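Local structure of CheC, inhibitor of MCP methylation / FliN fusion protein (Thermotoga maritima, 4HYN) at residues A[165-170]-A[177-182]. The protein is a flagellar rotor protein of the CheC phosphatase family, and probably acts as a phosphatase in chemotaxis signalling. Sequence-based numbering, arbitrary orientation.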
loop_
_atom_site.group_PDB
_atom_site.type_symbol
_atom_site.label_atom_id
_atom_site.label_comp_id
_atom_site.label_asym_id
_atom_site.label_seq_id
_atom_site.Cartn_x
_atom_site.Cartn_y
_atom_site.Cartn_z
ATOM N N VAL A 165 -1.451 7.059 -2.876
ATOM C CA VAL A 165 -0.160 7.310 -2.252
ATOM C C VAL A 165 0.985 6.568 -2.933
ATOM O O VAL A 165 0.912 5.354 -3.153
ATOM C CB VAL A 165 -0.195 6.906 -0.764
ATOM C CG1 VAL A 165 1.051 7.412 -0.055
ATOM C CG2 VAL A 165 -1.482 7.430 -0.093
ATOM N N GLU A 166 2.045 7.305 -3.258
ATOM C CA GLU A 166 3.216 6.722 -3.899
ATOM C C GLU A 166 4.329 6.424 -2.896
ATOM O O GLU A 166 4.704 7.282 -2.095
ATOM C CB GLU A 166 3.758 7.648 -4.982
ATOM C CG GLU A 166 4.996 7.094 -5.694
ATOM C CD GLU A 166 5.674 8.096 -6.618
ATOM O OE1 GLU A 166 6.887 7.928 -6.860
ATOM O OE2 GLU A 166 5.011 9.041 -7.109
ATOM N N PHE A 167 4.849 5.201 -2.944
ATOM C CA PHE A 167 5.940 4.797 -2.067
ATOM C C PHE A 167 7.178 4.478 -2.884
ATOM O O PHE A 167 7.102 3.758 -3.876
ATOM C CB PHE A 167 5.560 3.557 -1.258
ATOM C CG PHE A 167 4.584 3.827 -0.163
ATOM C CD1 PHE A 167 4.986 4.488 0.992
ATOM C CD2 PHE A 167 3.253 3.428 -0.284
ATOM C CE1 PHE A 167 4.073 4.746 2.014
ATOM C CE2 PHE A 167 2.336 3.681 0.729
ATOM C CZ PHE A 167 2.742 4.339 1.880
ATOM N N GLU A 168 8.313 5.047 -2.499
ATOM C CA GLU A 168 9.556 4.749 -3.194
ATOM C C GLU A 168 10.336 3.770 -2.310
ATOM O O GLU A 168 10.552 4.033 -1.126
ATOM C CB GLU A 168 10.384 6.006 -3.449
ATOM C CG GLU A 168 11.509 5.744 -4.438
ATOM C CD GLU A 168 12.535 6.851 -4.492
ATOM O OE1 GLU A 168 12.348 7.794 -5.293
ATOM O OE2 GLU A 168 13.541 6.764 -3.748
HETATM N N MSE A 169 10.718 2.628 -2.873
HETATM C CA MSE A 169 11.448 1.626 -2.112
HETATM C C MSE A 169 12.872 1.382 -2.621
HETATM O O MSE A 169 13.108 1.201 -3.820
HETATM C CB MSE A 169 10.647 0.320 -2.044
HETATM C CG MSE A 169 11.267 -0.759 -1.174
HETATM SE SE MSE A 169 10.054 -2.247 -0.792
HETATM C CE MSE A 169 10.010 -3.044 -2.548
ATOM N N GLU A 170 13.820 1.433 -1.691
ATOM C CA GLU A 170 15.225 1.218 -1.993
ATOM C C GLU A 170 15.703 -0.017 -1.249
ATOM O O GLU A 170 15.694 -0.053 -0.026
ATOM C CB GLU A 170 16.064 2.432 -1.573
ATOM C CG GLU A 170 15.813 3.691 -2.402
ATOM C CD GLU A 170 16.555 4.930 -1.886
ATOM O OE1 GLU A 170 17.436 4.801 -1.001
ATOM O OE2 GLU A 170 16.252 6.045 -2.373
ATOM N N SER A 177 12.587 1.209 -6.756
ATOM C CA SER A 177 11.330 0.710 -7.280
ATOM C C SER A 177 10.211 1.462 -6.572
ATOM O O SER A 177 10.452 2.179 -5.605
ATOM C CB SER A 177 11.203 -0.800 -7.053
ATOM O OG SER A 177 11.151 -1.112 -5.674
ATOM N N LYS A 178 8.996 1.348 -7.084
ATOM C CA LYS A 178 7.870 2.023 -6.463
ATOM C C LYS A 178 6.573 1.253 -6.602
ATOM O O LYS A 178 6.443 0.382 -7.457
ATOM C CB LYS A 178 7.699 3.440 -7.023
ATOM C CG LYS A 178 7.462 3.522 -8.510
ATOM C CD LYS A 178 7.201 4.969 -8.936
ATOM C CE LYS A 178 7.053 5.092 -10.451
ATOM N NZ LYS A 178 6.019 4.164 -10.995
ATOM N N PHE A 179 5.656 1.525 -5.683
ATOM C CA PHE A 179 4.334 0.919 -5.686
ATOM C C PHE A 179 3.337 1.942 -5.160
ATOM O O PHE A 179 3.725 2.985 -4.642
ATOM C CB PHE A 179 4.283 -0.387 -4.881
ATOM C CG PHE A 179 4.702 -0.251 -3.447
ATOM C CD1 PHE A 179 3.750 -0.111 -2.439
ATOM C CD2 PHE A 179 6.052 -0.321 -3.094
ATOM C CE1 PHE A 179 4.132 -0.046 -1.099
ATOM C CE2 PHE A 179 6.443 -0.256 -1.755
ATOM C CZ PHE A 179 5.479 -0.120 -0.752
ATOM N N TYR A 180 2.053 1.634 -5.287
ATOM C CA TYR A 180 1.017 2.555 -4.864
ATOM C C TYR A 180 -0.019 1.972 -3.928
ATOM O O TYR A 180 -0.306 0.772 -3.933
ATOM C CB TYR A 180 0.307 3.160 -6.090
ATOM C CG TYR A 180 1.234 3.895 -7.033
ATOM C CD1 TYR A 180 1.478 5.259 -6.878
ATOM C CD2 TYR A 180 1.912 3.214 -8.045
ATOM C CE1 TYR A 180 2.380 5.927 -7.705
ATOM C CE2 TYR A 180 2.815 3.868 -8.874
ATOM C CZ TYR A 180 3.048 5.227 -8.699
ATOM O OH TYR A 180 3.953 5.877 -9.514
ATOM N N GLN A 181 -0.574 2.862 -3.123
ATOM C CA GLN A 181 -1.604 2.526 -2.174
ATOM C C GLN A 181 -2.775 3.457 -2.460
ATOM O O GLN A 181 -2.578 4.618 -2.821
ATOM C CB GLN A 181 -1.109 2.745 -0.738
ATOM C CG GLN A 181 -2.236 2.886 0.281
ATOM C CD GLN A 181 -1.736 3.019 1.704
ATOM O OE1 GLN A 181 -1.734 2.052 2.462
ATOM N NE2 GLN A 181 -1.331 4.226 2.082
ATOM N N VAL A 182 -3.985 2.915 -2.393
ATOM C CA VAL A 182 -5.165 3.724 -2.596
ATOM C C VAL A 182 -6.196 3.418 -1.506
ATOM O O VAL A 182 -6.511 2.260 -1.223
ATOM C CB VAL A 182 -5.707 3.668 -4.073
ATOM C CG1 VAL A 182 -4.968 2.638 -4.888
ATOM C CG2 VAL A 182 -7.218 3.468 -4.124
HETATM O O HOH W 1 13.657 -1.733 -4.477
#
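One face of the Phe-179 ring is covered by Phe-167 CB, which stands 3.9 Å from the ring centroid and 17° off its normal, a CH-pi contact. The two phenyl planes are only modestly tilted and strongly displaced, their centroids separated by 5.4 Å, with little stacking overlap; they meet mainly through Phe-167 CD2 and Phe-179 CE1. Phe-179 has CG between the backbone N and the carbonyl carbon (chi1 57°), which brings one face of its ring against Phe-167 CB. At the edge of the Phe-167 ring, in its plane, sits Gln-181 CB, while Met-169 SE (a selenomethionine) approaches Phe-179 CE2 obliquely at 4.2 Å. Helix 6-30 supplies Met-20 to both phenylalanines, and Leu-81 of helix 79-89 touches Met-169 and Phe-179.

The opposite side of the hairpin is polar: the extended Glu-166 chain runs alongside the Tyr-180 ring, Glu-166 CG lying 3.5 Å from Tyr-180 CE1, and Lys-178 NZ donates to Tyr-180 OH at 3.1 Å. Between the faces, three antiparallel pairs are doubly hydrogen-bonded; Phe-167 N to Phe-179 O is nearly straight (170°). Water bridges Met-169 O and Ser-177 OG at the turn-side end.

Alternation thus makes this hairpin of the six-stranded antiparallel sheet amphipathic, with aromatic and selenomethionine side chains against the helices. Across the other face, Glu-166 OE1 and Lys-178 NZ, 5.7 Å apart, form no salt bridge, so any attraction is probably modest.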